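PDB 2Q1S: putative nucleotide sugar epimerase/ dehydratase from Bordetella bronchiseptica, which binds NADH in a Rossmann fold and probably acts as a short-chain dehydrogenase/reductase on nucleotide sugars during lipopolysaccharide O-antigen biosynthesis. Local coordinates for residues F260-D265 with L347-E352; I72-P75 with A79-F82; N34-G39 with L131-R136; N65-E70 with A107-N112. All blocks are in the same frame, centred on the assembly; numbering follows the deposited sequence.

Contact 1: F260-D265 with L347-E352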
# COMPACT_ATOMS: atom_id res chain seq x y z
N PHE A 260 16.46 -9.61 -19.75
CA PHE A 260 17.00 -8.25 -19.86
C PHE A 260 16.30 -7.53 -21.00
O PHE A 260 15.95 -8.15 -22.02
CB PHE A 260 18.51 -8.26 -20.11
CG PHE A 260 19.30 -8.82 -18.96
CD1 PHE A 260 19.57 -8.05 -17.84
CD2 PHE A 260 19.78 -10.14 -19.00
CE1 PHE A 260 20.29 -8.57 -16.77
CE2 PHE A 260 20.50 -10.67 -17.93
CZ PHE A 260 20.76 -9.88 -16.81
N ILE A 261 16.12 -6.22 -20.83
CA ILE A 261 15.52 -5.38 -21.88
C ILE A 261 16.30 -4.06 -21.96
O ILE A 261 16.62 -3.46 -20.95
CB ILE A 261 14.00 -5.13 -21.66
CG1 ILE A 261 13.40 -4.30 -22.82
CG2 ILE A 261 13.72 -4.51 -20.25
CD1 ILE A 261 11.90 -4.18 -22.81
N PHE A 262 16.61 -3.64 -23.19
CA PHE A 262 17.44 -2.45 -23.39
C PHE A 262 16.61 -1.19 -23.11
O PHE A 262 15.44 -1.13 -23.49
CB PHE A 262 17.99 -2.46 -24.82
CG PHE A 262 18.97 -1.36 -25.13
CD1 PHE A 262 20.16 -1.23 -24.43
CD2 PHE A 262 18.70 -0.45 -26.17
CE1 PHE A 262 21.08 -0.23 -24.76
CE2 PHE A 262 19.62 0.57 -26.50
CZ PHE A 262 20.79 0.69 -25.78
N VAL A 263 17.25 -0.19 -22.53
CA VAL A 263 16.50 0.95 -22.00
C VAL A 263 15.78 1.76 -23.09
O VAL A 263 14.69 2.26 -22.86
CB VAL A 263 17.43 1.87 -21.15
CG1 VAL A 263 18.53 2.58 -22.03
CG2 VAL A 263 16.62 2.87 -20.35
N GLU A 264 16.35 1.85 -24.29
CA GLU A 264 15.66 2.56 -25.36
C GLU A 264 14.38 1.85 -25.79
O GLU A 264 13.44 2.51 -26.19
CB GLU A 264 16.61 2.76 -26.55
CG GLU A 264 17.85 3.63 -26.14
CD GLU A 264 18.85 3.90 -27.26
OE1 GLU A 264 18.54 3.61 -28.44
OE2 GLU A 264 19.95 4.42 -26.94
N ASP A 265 14.36 0.52 -25.71
CA ASP A 265 13.11 -0.23 -25.93
C ASP A 265 12.10 0.10 -24.81
O ASP A 265 10.92 0.28 -25.10
CB ASP A 265 13.34 -1.74 -25.99
CG ASP A 265 13.91 -2.21 -27.35
OD1 ASP A 265 13.81 -1.48 -28.37
OD2 ASP A 265 14.45 -3.33 -27.37
N LEU A 347 24.24 -4.52 -25.23
CA LEU A 347 25.49 -4.53 -24.46
C LEU A 347 26.62 -3.71 -25.11
O LEU A 347 27.29 -2.96 -24.43
CB LEU A 347 25.95 -5.96 -24.17
CG LEU A 347 25.27 -6.80 -23.07
CD1 LEU A 347 25.82 -8.23 -23.04
CD2 LEU A 347 25.34 -6.13 -21.68
N ARG A 348 26.80 -3.84 -26.43
CA ARG A 348 27.77 -2.99 -27.15
C ARG A 348 27.48 -1.51 -26.96
O ARG A 348 28.39 -0.74 -26.64
CB ARG A 348 27.81 -3.34 -28.64
CG ARG A 348 28.54 -4.61 -28.94
CD ARG A 348 28.52 -4.94 -30.41
NE ARG A 348 29.03 -6.28 -30.65
N LYS A 349 26.22 -1.12 -27.13
CA LYS A 349 25.82 0.26 -26.94
C LYS A 349 26.11 0.75 -25.52
O LYS A 349 26.59 1.86 -25.32
CB LYS A 349 24.35 0.47 -27.31
CG LYS A 349 24.13 0.57 -28.81
CD LYS A 349 22.67 0.47 -29.20
CE LYS A 349 22.45 0.68 -30.72
NZ LYS A 349 21.10 0.19 -31.12
N THR A 350 25.77 -0.08 -24.53
CA THR A 350 26.00 0.24 -23.12
C THR A 350 27.47 0.37 -22.76
O THR A 350 27.87 1.34 -22.11
CB THR A 350 25.32 -0.82 -22.23
OG1 THR A 350 23.96 -0.94 -22.63
CG2 THR A 350 25.36 -0.40 -20.75
N ILE A 351 28.28 -0.59 -23.22
CA ILE A 351 29.72 -0.58 -23.01
C ILE A 351 30.35 0.65 -23.70
O ILE A 351 31.17 1.35 -23.12
CB ILE A 351 30.33 -1.91 -23.49
CG1 ILE A 351 29.86 -3.07 -22.59
CG2 ILE A 351 31.90 -1.84 -23.59
CD1 ILE A 351 29.86 -4.45 -23.27
N GLU A 352 29.91 0.95 -24.93
CA GLU A 352 30.45 2.13 -25.62
C GLU A 352 30.21 3.37 -24.78
O GLU A 352 31.13 4.14 -24.53
CB GLU A 352 29.84 2.28 -27.02
CG GLU A 352 30.28 1.22 -27.99
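The ring of Phe262 turns its outer rim to helix 343-356 and meets two successive residues there. Thr350 OG1 comes up to the edge, close to the ring plane, 3.7 Å from Phe262 CE1. Lys349 arrives obliquely, with Lys349 CB 3.9 Å from Phe262 CZ. Farther along the same chain, Lys349 CD lies 3.9 Å from Phe262 CZ too, so the aliphatic part of the lysine runs across the end of the phenylalanine at about a right angle. Phe262 reaches this far because CG stands anti to the backbone N (chi1 -175°), swinging the ring out toward the helix. Lysine suits a place at the margin: its methylenes cover the aromatic rim, while its extended chain carries NZ onward. Glu264 OE1 is 5.0 Å from Lys349 NZ, too far for a salt bridge, although the opposite charges probably attract weakly. Thr350 can bring its oxygen against an aromatic edge in a buried place because OG1 is hydrogen-bonded within its own helix, to Gly346 O.

The contact joins the end of strand 257-262 to a helix much later in the chain. Phe262 is the N-cap residue of helix 263-276 and also packs on Pro214 and Val341, whereas Thr350 reaches Tyr212 of the neighbouring parallel strand 203-212 and Ile239 of helix 234-243.

Contact 2: I72-P75 with A79-F82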
# COMPACT_ATOMS: atom_id res chain seq x y z
N ILE A 72 23.60 15.75 -14.26
CA ILE A 72 24.08 15.64 -15.66
C ILE A 72 23.20 14.81 -16.56
O ILE A 72 23.36 14.81 -17.77
CB ILE A 72 25.54 15.13 -15.79
CG1 ILE A 72 25.68 13.72 -15.19
CG2 ILE A 72 26.48 16.15 -15.19
CD1 ILE A 72 26.91 12.96 -15.75
N ASN A 73 22.23 14.13 -15.96
CA ASN A 73 21.23 13.41 -16.74
C ASN A 73 19.97 14.21 -17.04
O ASN A 73 19.04 13.70 -17.64
CB ASN A 73 20.87 12.10 -16.05
CG ASN A 73 21.65 10.93 -16.58
OD1 ASN A 73 22.07 10.91 -17.72
ND2 ASN A 73 21.83 9.93 -15.75
N VAL A 74 19.94 15.47 -16.64
CA VAL A 74 18.88 16.34 -17.09
C VAL A 74 19.30 17.57 -17.89
O VAL A 74 19.84 18.52 -17.35
CB VAL A 74 17.90 16.72 -15.99
CG1 VAL A 74 18.42 16.39 -14.64
CG2 VAL A 74 17.50 18.15 -16.10
N PRO A 75 19.02 17.52 -19.18
CA PRO A 75 19.58 18.45 -20.15
C PRO A 75 19.14 19.87 -19.87
O PRO A 75 18.06 20.11 -19.34
CB PRO A 75 18.96 17.99 -21.44
CG PRO A 75 17.68 17.49 -21.04
CD PRO A 75 17.95 16.72 -19.80
N ALA A 79 13.28 23.34 -24.08
CA ALA A 79 12.01 22.60 -23.87
C ALA A 79 11.89 21.87 -22.53
O ALA A 79 10.82 21.37 -22.20
CB ALA A 79 11.78 21.61 -25.01
N VAL A 80 13.00 21.80 -21.78
CA VAL A 80 13.02 21.09 -20.50
C VAL A 80 12.97 22.09 -19.32
O VAL A 80 13.79 22.99 -19.21
CB VAL A 80 14.29 20.20 -20.36
CG1 VAL A 80 14.39 19.60 -18.96
CG2 VAL A 80 14.31 19.09 -21.41
N ARG A 81 11.95 21.94 -18.47
CA ARG A 81 11.87 22.63 -17.18
C ARG A 81 12.24 21.59 -16.11
O ARG A 81 11.72 20.48 -16.11
CB ARG A 81 10.45 23.15 -16.94
CG ARG A 81 10.23 23.73 -15.57
CD ARG A 81 8.76 23.92 -15.27
NE ARG A 81 8.56 24.42 -13.91
CZ ARG A 81 7.38 24.57 -13.31
NH1 ARG A 81 6.25 24.24 -13.95
NH2 ARG A 81 7.33 25.04 -12.07
N PHE A 82 13.15 21.95 -15.22
CA PHE A 82 13.56 21.03 -14.15
C PHE A 82 13.22 21.57 -12.76
O PHE A 82 13.76 22.60 -12.31
CB PHE A 82 15.05 20.70 -14.29
CG PHE A 82 15.63 19.85 -13.16
CD1 PHE A 82 15.02 18.68 -12.77
CD2 PHE A 82 16.81 20.23 -12.54
CE1 PHE A 82 15.57 17.90 -11.74
CE2 PHE A 82 17.37 19.45 -11.51
CZ PHE A 82 16.74 18.30 -11.11
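Val74 opens the contact by laying both methyl groups over one face of the Phe82 ring. Its CG2 approaches the root of the side chain, 3.9 Å from Phe82 CG, and makes a CH-pi contact in which Val74 CG2 is 4.3 Å from the ring centroid, 26° off the normal. Val74 CG1 sits over the middle of the ring, 4.2 Å above the plane of Phe82. A branched residue is apt here, since two methyls can spread over one aromatic face. A chi1 of 175° extends the Phe82 ring toward the loop, and a chi2 of 51° turns a face to Val74.

Pro75, next along, meets Val80. Pro75 CG touches Val80 CG2 at 3.7 Å, and the other methyl, Val80 CG1, lies 3.7 Å from Pro75 O. The compact proline ring and the forked valine cross at about a right angle, without any hydrogen bond between the segments.

Val80 and Phe82 point the same way from strand 80-83, while Arg81 between them points away. Phe82 also packs on Val62 and on Asp64, an NADH-binding residue. The arrangement belongs to the crossover between the parallel strands 59-63 and 80-83 of a Rossmann fold, made here by a loop with a short 3-10 turn.

Contact 3: N34-G39 with L131-R136. With NAI (1,4-dihydronicotinamide adenine dinucleotide), chain B.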
# COMPACT_ATOMS: atom_id res chain seq x y z
N ASN A 34 2.74 18.61 -24.16
CA ASN A 34 3.39 18.96 -22.90
C ASN A 34 3.43 17.71 -22.02
O ASN A 34 2.41 17.05 -21.82
CB ASN A 34 2.64 20.07 -22.18
CG ASN A 34 2.83 21.44 -22.83
OD1 ASN A 34 3.64 21.60 -23.74
ND2 ASN A 34 2.08 22.43 -22.37
N VAL A 35 4.61 17.39 -21.52
CA VAL A 35 4.77 16.13 -20.77
C VAL A 35 5.45 16.37 -19.44
O VAL A 35 6.32 17.21 -19.36
CB VAL A 35 5.59 15.10 -21.60
CG1 VAL A 35 5.80 13.76 -20.81
CG2 VAL A 35 4.99 14.88 -22.97
N MET A 36 4.99 15.67 -18.40
CA MET A 36 5.75 15.67 -17.14
C MET A 36 6.41 14.29 -16.97
O MET A 36 5.78 13.28 -17.26
CB MET A 36 4.82 16.00 -15.98
CG MET A 36 5.48 15.91 -14.62
SD MET A 36 4.30 15.90 -13.25
CE MET A 36 4.35 17.60 -13.00
N VAL A 37 7.68 14.29 -16.56
CA VAL A 37 8.36 13.04 -16.21
C VAL A 37 8.81 13.14 -14.76
O VAL A 37 9.77 13.82 -14.44
CB VAL A 37 9.53 12.69 -17.18
CG1 VAL A 37 10.12 11.31 -16.86
CG2 VAL A 37 9.04 12.68 -18.64
N VAL A 38 8.04 12.50 -13.88
CA VAL A 38 8.40 12.43 -12.44
C VAL A 38 9.49 11.36 -12.36
O VAL A 38 9.30 10.27 -12.93
CB VAL A 38 7.14 12.08 -11.62
CG1 VAL A 38 7.51 12.03 -10.10
CG2 VAL A 38 6.02 13.10 -11.92
N GLY A 39 10.61 11.65 -11.74
CA GLY A 39 11.74 10.73 -11.77
C GLY A 39 12.53 10.83 -13.07
O GLY A 39 13.33 9.96 -13.38
N LEU A 131 0.53 8.32 -4.58
CA LEU A 131 -0.75 8.79 -4.03
C LEU A 131 -0.88 10.32 -4.17
O LEU A 131 -1.93 10.80 -4.62
CB LEU A 131 -0.82 8.37 -2.54
CG LEU A 131 -2.16 8.80 -1.93
CD1 LEU A 131 -3.35 8.16 -2.66
CD2 LEU A 131 -2.14 8.42 -0.43
N LYS A 132 0.14 11.07 -3.75
CA LYS A 132 0.04 12.53 -3.77
C LYS A 132 -0.02 13.05 -5.22
O LYS A 132 -0.74 14.00 -5.50
CB LYS A 132 1.15 13.18 -2.98
CG LYS A 132 1.04 12.81 -1.49
CD LYS A 132 2.01 13.60 -0.62
CE LYS A 132 1.59 15.06 -0.37
NZ LYS A 132 2.51 15.78 0.55
N LEU A 133 0.72 12.40 -6.10
CA LEU A 133 0.67 12.80 -7.51
C LEU A 133 -0.72 12.60 -8.04
O LEU A 133 -1.33 13.52 -8.65
CB LEU A 133 1.71 11.98 -8.30
CG LEU A 133 1.66 12.29 -9.82
CD1 LEU A 133 2.03 13.73 -10.19
CD2 LEU A 133 2.53 11.30 -10.55
N TYR A 134 -1.28 11.40 -7.89
CA TYR A 134 -2.59 11.07 -8.43
C TYR A 134 -3.67 11.97 -7.83
O TYR A 134 -4.60 12.41 -8.52
CB TYR A 134 -2.90 9.61 -8.16
CG TYR A 134 -2.14 8.64 -9.06
CD1 TYR A 134 -1.16 9.09 -9.97
CD2 TYR A 134 -2.40 7.27 -8.99
CE1 TYR A 134 -0.51 8.19 -10.81
CE2 TYR A 134 -1.75 6.35 -9.79
CZ TYR A 134 -0.79 6.81 -10.70
OH TYR A 134 -0.14 5.89 -11.51
N GLU A 135 -3.54 12.27 -6.53
CA GLU A 135 -4.51 13.13 -5.86
C GLU A 135 -4.54 14.53 -6.48
O GLU A 135 -5.61 15.14 -6.62
CB GLU A 135 -4.20 13.19 -4.36
CG GLU A 135 -5.20 13.98 -3.52
CD GLU A 135 -6.63 13.43 -3.49
OE1 GLU A 135 -6.96 12.32 -4.00
OE2 GLU A 135 -7.47 14.20 -2.98
N ARG A 136 -3.37 15.03 -6.85
CA ARG A 136 -3.27 16.31 -7.55
C ARG A 136 -3.81 16.26 -8.99
O ARG A 136 -4.47 17.24 -9.42
CB ARG A 136 -1.86 16.86 -7.53
CG ARG A 136 -1.74 18.28 -8.16
CD ARG A 136 -2.67 19.30 -7.51
NE ARG A 136 -2.58 20.60 -8.19
CZ ARG A 136 -3.63 21.38 -8.45
NH1 ARG A 136 -4.84 21.02 -8.06
NH2 ARG A 136 -3.46 22.54 -9.08
PA NAI B . 16.33 5.50 -10.89
O1A NAI B . 16.60 5.42 -9.43
O2A NAI B . 17.49 5.86 -11.85
O5B NAI B . 15.14 6.43 -11.20
C5B NAI B . 14.17 6.88 -10.24
C4B NAI B . 14.17 8.39 -10.15
O4B NAI B . 13.23 8.79 -9.16
C3B NAI B . 15.56 8.93 -9.71
O3B NAI B . 15.99 9.96 -10.62
C2B NAI B . 15.27 9.55 -8.35
O2B NAI B . 16.06 10.72 -7.96
C1B NAI B . 13.80 9.94 -8.49
N9A NAI B . 13.11 10.17 -7.23
C8A NAI B . 13.25 9.46 -6.07
N7A NAI B . 12.40 9.95 -5.16
C5A NAI B . 11.68 10.98 -5.70
C6A NAI B . 10.64 11.92 -5.28
N6A NAI B . 10.12 11.92 -4.05
N1A NAI B . 10.16 12.84 -6.17
C2A NAI B . 10.68 12.86 -7.42
N3A NAI B . 11.63 12.05 -7.91
C4A NAI B . 12.17 11.07 -7.10
O3 NAI B . 15.81 4.03 -11.26
PN NAI B . 15.21 3.47 -12.66
O1N NAI B . 15.72 2.14 -12.90
O2N NAI B . 15.31 4.61 -13.65
O5D NAI B . 13.61 3.38 -12.28
C5D NAI B . 12.61 4.11 -13.00
C4D NAI B . 11.27 3.44 -12.71
O4D NAI B . 11.27 2.15 -13.26
C3D NAI B . 11.03 3.21 -11.22
O3D NAI B . 9.65 3.51 -10.95
C2D NAI B . 11.35 1.76 -11.01
O2D NAI B . 10.64 1.22 -9.87
C1D NAI B . 10.87 1.15 -12.30
N1N NAI B . 11.49 -0.11 -12.61
C2N NAI B . 12.79 -0.21 -13.04
C3N NAI B . 13.35 -1.44 -13.37
C7N NAI B . 14.80 -1.57 -13.83
O7N NAI B . 15.21 -2.68 -14.11
N7N NAI B . 15.52 -0.43 -13.92
C4N NAI B . 12.55 -2.62 -13.32
C5N NAI B . 11.20 -2.47 -12.91
C6N NAI B . 10.69 -1.21 -12.60
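Beside Leu133, whose methyls meet Met36 and Val38, Lys132 has its NZ gripped by two groups, a salt bridge to Asp90 OD1 and a hydrogen bond to Thr88 O. That polar hold lies to one side of a wholly apolar contact, the packing of helix 128-137 on strand 34-38, the first strand of the Rossmann fold. The helix belongs to the connection between the parallel strands 102-105 and 145-151, and it covers a face of the sheet they share with strand 34-38.

Leu133 does the work for the helix. A chi1 of 177° extends its side chain away from the helix backbone toward the strand, and the fork at CG divides the partners between the two methyls. Leu133 CD2 lies 4.2 Å from Val38 CG2, the two side chains sliding past each other in opposite directions. Leu133 CD1 comes to 4.4 Å from Met36 SD. These are relaxed distances, and the area they bury is small. The flexible methionine and the short, branched valine both point from the strand toward the helix, Met36 also filling space beside Leu96 and Val38 touching Ile87 of the NADH site.

The helix also meets the second subunit, Leu131 packing on His123 and Lys132 on Leu120 of that subunit. Beyond Val38 the strand turns into the glycine-rich loop under the cofactor. Glycine suits the turn, with its positive phi (79°) and the adenosine ribose pressing close: Gly39 CA is 3.6 Å from O4B of the NADH.

Contact 4: N65-E70 with A107-N112. With NAI (1,4-dihydronicotinamide adenine dinucleotide), chain B.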
# COMPACT_ATOMS: atom_id res chain seq x y z
N ASN A 65 14.08 14.76 -7.33
CA ASN A 65 14.83 15.27 -6.17
C ASN A 65 16.32 14.85 -6.17
O ASN A 65 17.07 15.14 -5.23
CB ASN A 65 14.14 14.84 -4.86
CG ASN A 65 14.08 13.36 -4.69
OD1 ASN A 65 14.43 12.58 -5.59
ND2 ASN A 65 13.50 12.93 -3.56
N LEU A 66 16.70 14.09 -7.22
CA LEU A 66 18.11 13.63 -7.36
C LEU A 66 18.54 12.64 -6.29
O LEU A 66 19.73 12.46 -6.05
CB LEU A 66 19.12 14.78 -7.53
CG LEU A 66 18.87 15.64 -8.79
CD1 LEU A 66 19.94 16.75 -8.87
CD2 LEU A 66 18.78 14.83 -10.09
N LEU A 67 17.55 11.95 -5.71
CA LEU A 67 17.85 11.03 -4.63
C LEU A 67 18.69 9.85 -5.11
O LEU A 67 19.60 9.39 -4.40
CB LEU A 67 16.56 10.59 -3.97
CG LEU A 67 16.63 9.58 -2.84
CD1 LEU A 67 17.51 10.06 -1.70
CD2 LEU A 67 15.19 9.30 -2.38
N SER A 68 18.43 9.40 -6.34
CA SER A 68 19.23 8.33 -6.93
C SER A 68 19.65 8.65 -8.37
O SER A 68 19.72 7.75 -9.19
CB SER A 68 18.51 6.99 -6.85
OG SER A 68 17.22 7.07 -7.47
N ALA A 69 19.95 9.93 -8.62
CA ALA A 69 20.19 10.44 -9.95
C ALA A 69 21.24 11.53 -9.88
O ALA A 69 21.58 12.05 -8.79
CB ALA A 69 18.89 11.01 -10.53
N GLU A 70 21.80 11.84 -11.05
CA GLU A 70 22.79 12.91 -11.20
C GLU A 70 22.20 13.97 -12.11
O GLU A 70 21.53 13.62 -13.08
CB GLU A 70 24.09 12.39 -11.83
CG GLU A 70 24.87 11.39 -10.97
CD GLU A 70 25.33 12.01 -9.66
OE1 GLU A 70 25.90 13.12 -9.71
OE2 GLU A 70 25.10 11.42 -8.58
N ALA A 107 9.33 7.81 -10.64
CA ALA A 107 10.08 7.92 -9.40
C ALA A 107 9.97 6.59 -8.61
O ALA A 107 8.99 5.82 -8.69
CB ALA A 107 9.62 9.09 -8.60
N THR A 108 11.07 6.33 -7.90
CA THR A 108 11.12 5.19 -6.98
C THR A 108 12.22 5.49 -5.97
O THR A 108 12.94 6.49 -6.03
CB THR A 108 11.36 3.86 -7.70
OG1 THR A 108 11.01 2.77 -6.82
CG2 THR A 108 12.81 3.68 -8.17
N TYR A 109 12.26 4.59 -4.98
CA TYR A 109 13.33 4.57 -4.01
C TYR A 109 14.29 3.41 -4.35
O TYR A 109 13.97 2.24 -4.24
CB TYR A 109 12.78 4.45 -2.59
CG TYR A 109 13.86 4.63 -1.55
CD1 TYR A 109 14.49 5.87 -1.38
CD2 TYR A 109 14.26 3.57 -0.71
CE1 TYR A 109 15.47 6.07 -0.41
CE2 TYR A 109 15.25 3.74 0.26
CZ TYR A 109 15.86 5.00 0.45
OH TYR A 109 16.83 5.20 1.39
N HIS A 110 15.45 3.78 -4.91
CA HIS A 110 16.27 2.76 -5.58
C HIS A 110 17.16 2.06 -4.55
O HIS A 110 18.01 2.70 -3.96
CB HIS A 110 17.16 3.44 -6.64
CG HIS A 110 17.82 2.48 -7.57
ND1 HIS A 110 18.79 1.59 -7.16
CD2 HIS A 110 17.65 2.28 -8.89
CE1 HIS A 110 19.15 0.84 -8.19
NE2 HIS A 110 18.49 1.26 -9.26
N GLY A 111 16.99 0.75 -4.33
CA GLY A 111 16.01 -0.17 -4.89
C GLY A 111 15.65 -1.16 -3.77
O GLY A 111 15.47 -0.74 -2.63
N ASN A 112 15.57 -2.44 -4.10
CA ASN A 112 15.25 -3.47 -3.09
C ASN A 112 16.07 -3.35 -1.81
O ASN A 112 15.53 -3.25 -0.71
CB ASN A 112 15.37 -4.90 -3.66
CG ASN A 112 14.32 -5.19 -4.65
OD1 ASN A 112 13.16 -5.43 -4.30
ND2 ASN A 112 14.69 -5.18 -5.92
PA NAI B . 16.33 5.50 -10.89
O1A NAI B . 16.60 5.42 -9.43
O2A NAI B . 17.49 5.86 -11.85
O5B NAI B . 15.14 6.43 -11.20
C5B NAI B . 14.17 6.88 -10.24
C4B NAI B . 14.17 8.39 -10.15
O4B NAI B . 13.23 8.79 -9.16
C3B NAI B . 15.56 8.93 -9.71
O3B NAI B . 15.99 9.96 -10.62
C2B NAI B . 15.27 9.55 -8.35
O2B NAI B . 16.06 10.72 -7.96
C1B NAI B . 13.80 9.94 -8.49
N9A NAI B . 13.11 10.17 -7.23
C8A NAI B . 13.25 9.46 -6.07
N7A NAI B . 12.40 9.95 -5.16
C5A NAI B . 11.68 10.98 -5.70
C6A NAI B . 10.64 11.92 -5.28
N6A NAI B . 10.12 11.92 -4.05
N1A NAI B . 10.16 12.84 -6.17
C2A NAI B . 10.68 12.86 -7.42
N3A NAI B . 11.63 12.05 -7.91
C4A NAI B . 12.17 11.07 -7.10
O3 NAI B . 15.81 4.03 -11.26
PN NAI B . 15.21 3.47 -12.66
O1N NAI B . 15.72 2.14 -12.90
O2N NAI B . 15.31 4.61 -13.65
O5D NAI B . 13.61 3.38 -12.28
C5D NAI B . 12.61 4.11 -13.00
C4D NAI B . 11.27 3.44 -12.71
O4D NAI B . 11.27 2.15 -13.26
C3D NAI B . 11.03 3.21 -11.22
O3D NAI B . 9.65 3.51 -10.95
C2D NAI B . 11.35 1.76 -11.01
O2D NAI B . 10.64 1.22 -9.87
C1D NAI B . 10.87 1.15 -12.30
N1N NAI B . 11.49 -0.11 -12.61
C2N NAI B . 12.79 -0.21 -13.04
C3N NAI B . 13.35 -1.44 -13.37
C7N NAI B . 14.80 -1.57 -13.83
O7N NAI B . 15.21 -2.68 -14.11
N7N NAI B . 15.52 -0.43 -13.92
C4N NAI B . 12.55 -2.62 -13.32
C5N NAI B . 11.20 -2.47 -12.91
C6N NAI B . 10.69 -1.21 -12.60
O HOH W 1 15.61 6.66 -5.35
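The NADH pocket is lined here by two loops that touch at Leu67 with Tyr109 and at Ser68 with His110, with a shared water between them. Leu67 CD2 meets the edge of the Tyr109 ring, near its plane, at 3.6 Å from Tyr109 CD1. Ser68 OG lies 3.7 Å from His110 CB. The water (water 1) donates to Ser68 OG at 2.7 Å and to Thr108 O, and accepts from His110 N, so it links the Ser68 hydroxyl to the backbone of Thr108 and His110, where no direct hydrogen bond joins the segments.

Both loops leave the C-terminal ends of parallel strands, 59-63 and 102-105, the edge at which a Rossmann fold binds its dinucleotide. Ser68 OG donates to the phosphate oxygen O1A of the NADH at 2.6 Å, while Ser68 N points almost straight at the ribose hydroxyl O2B of the NADH (3.2 Å, 178°). With chi1 at 56°, OG is folded back between N and C, and this one small residue reaches phosphate with its hydroxyl and ribose with its amide. His110 CD2 comes to 3.4 Å from O1A of the NADH, with the linking oxygen O3 at the ring edge.

Asn65 packs against the adenine, its OD1 3.1 Å from C4A of the NADH. The same OD1 accepts from Leu67 N at 3.2 Å, closing an Asx turn, with the donor well above the carbonyl plane.

Contacts 2 and 4 are both nested within the chain loop that contact 3 closes, and contact 1 follows them all. Contacts 1, 2 and 3 reach the same mixed sheet: contact 3 at strand 34-38, contact 2 at strand 80-83 and contact 1 at strand 257-262. The centres of contacts 1 and 3 are about 27 Å apart, on opposite sides of the chain's centre. Contact 4 lies about 16 Å, centre to centre, from contacts 2 and 3 and touches both, through Leu66 on Phe82 and Ala107 on Val38. Because Val38 packs on Ala107 and Gly39 touches NADH, the core packing of strand 34-38 continues to the cofactor pocket.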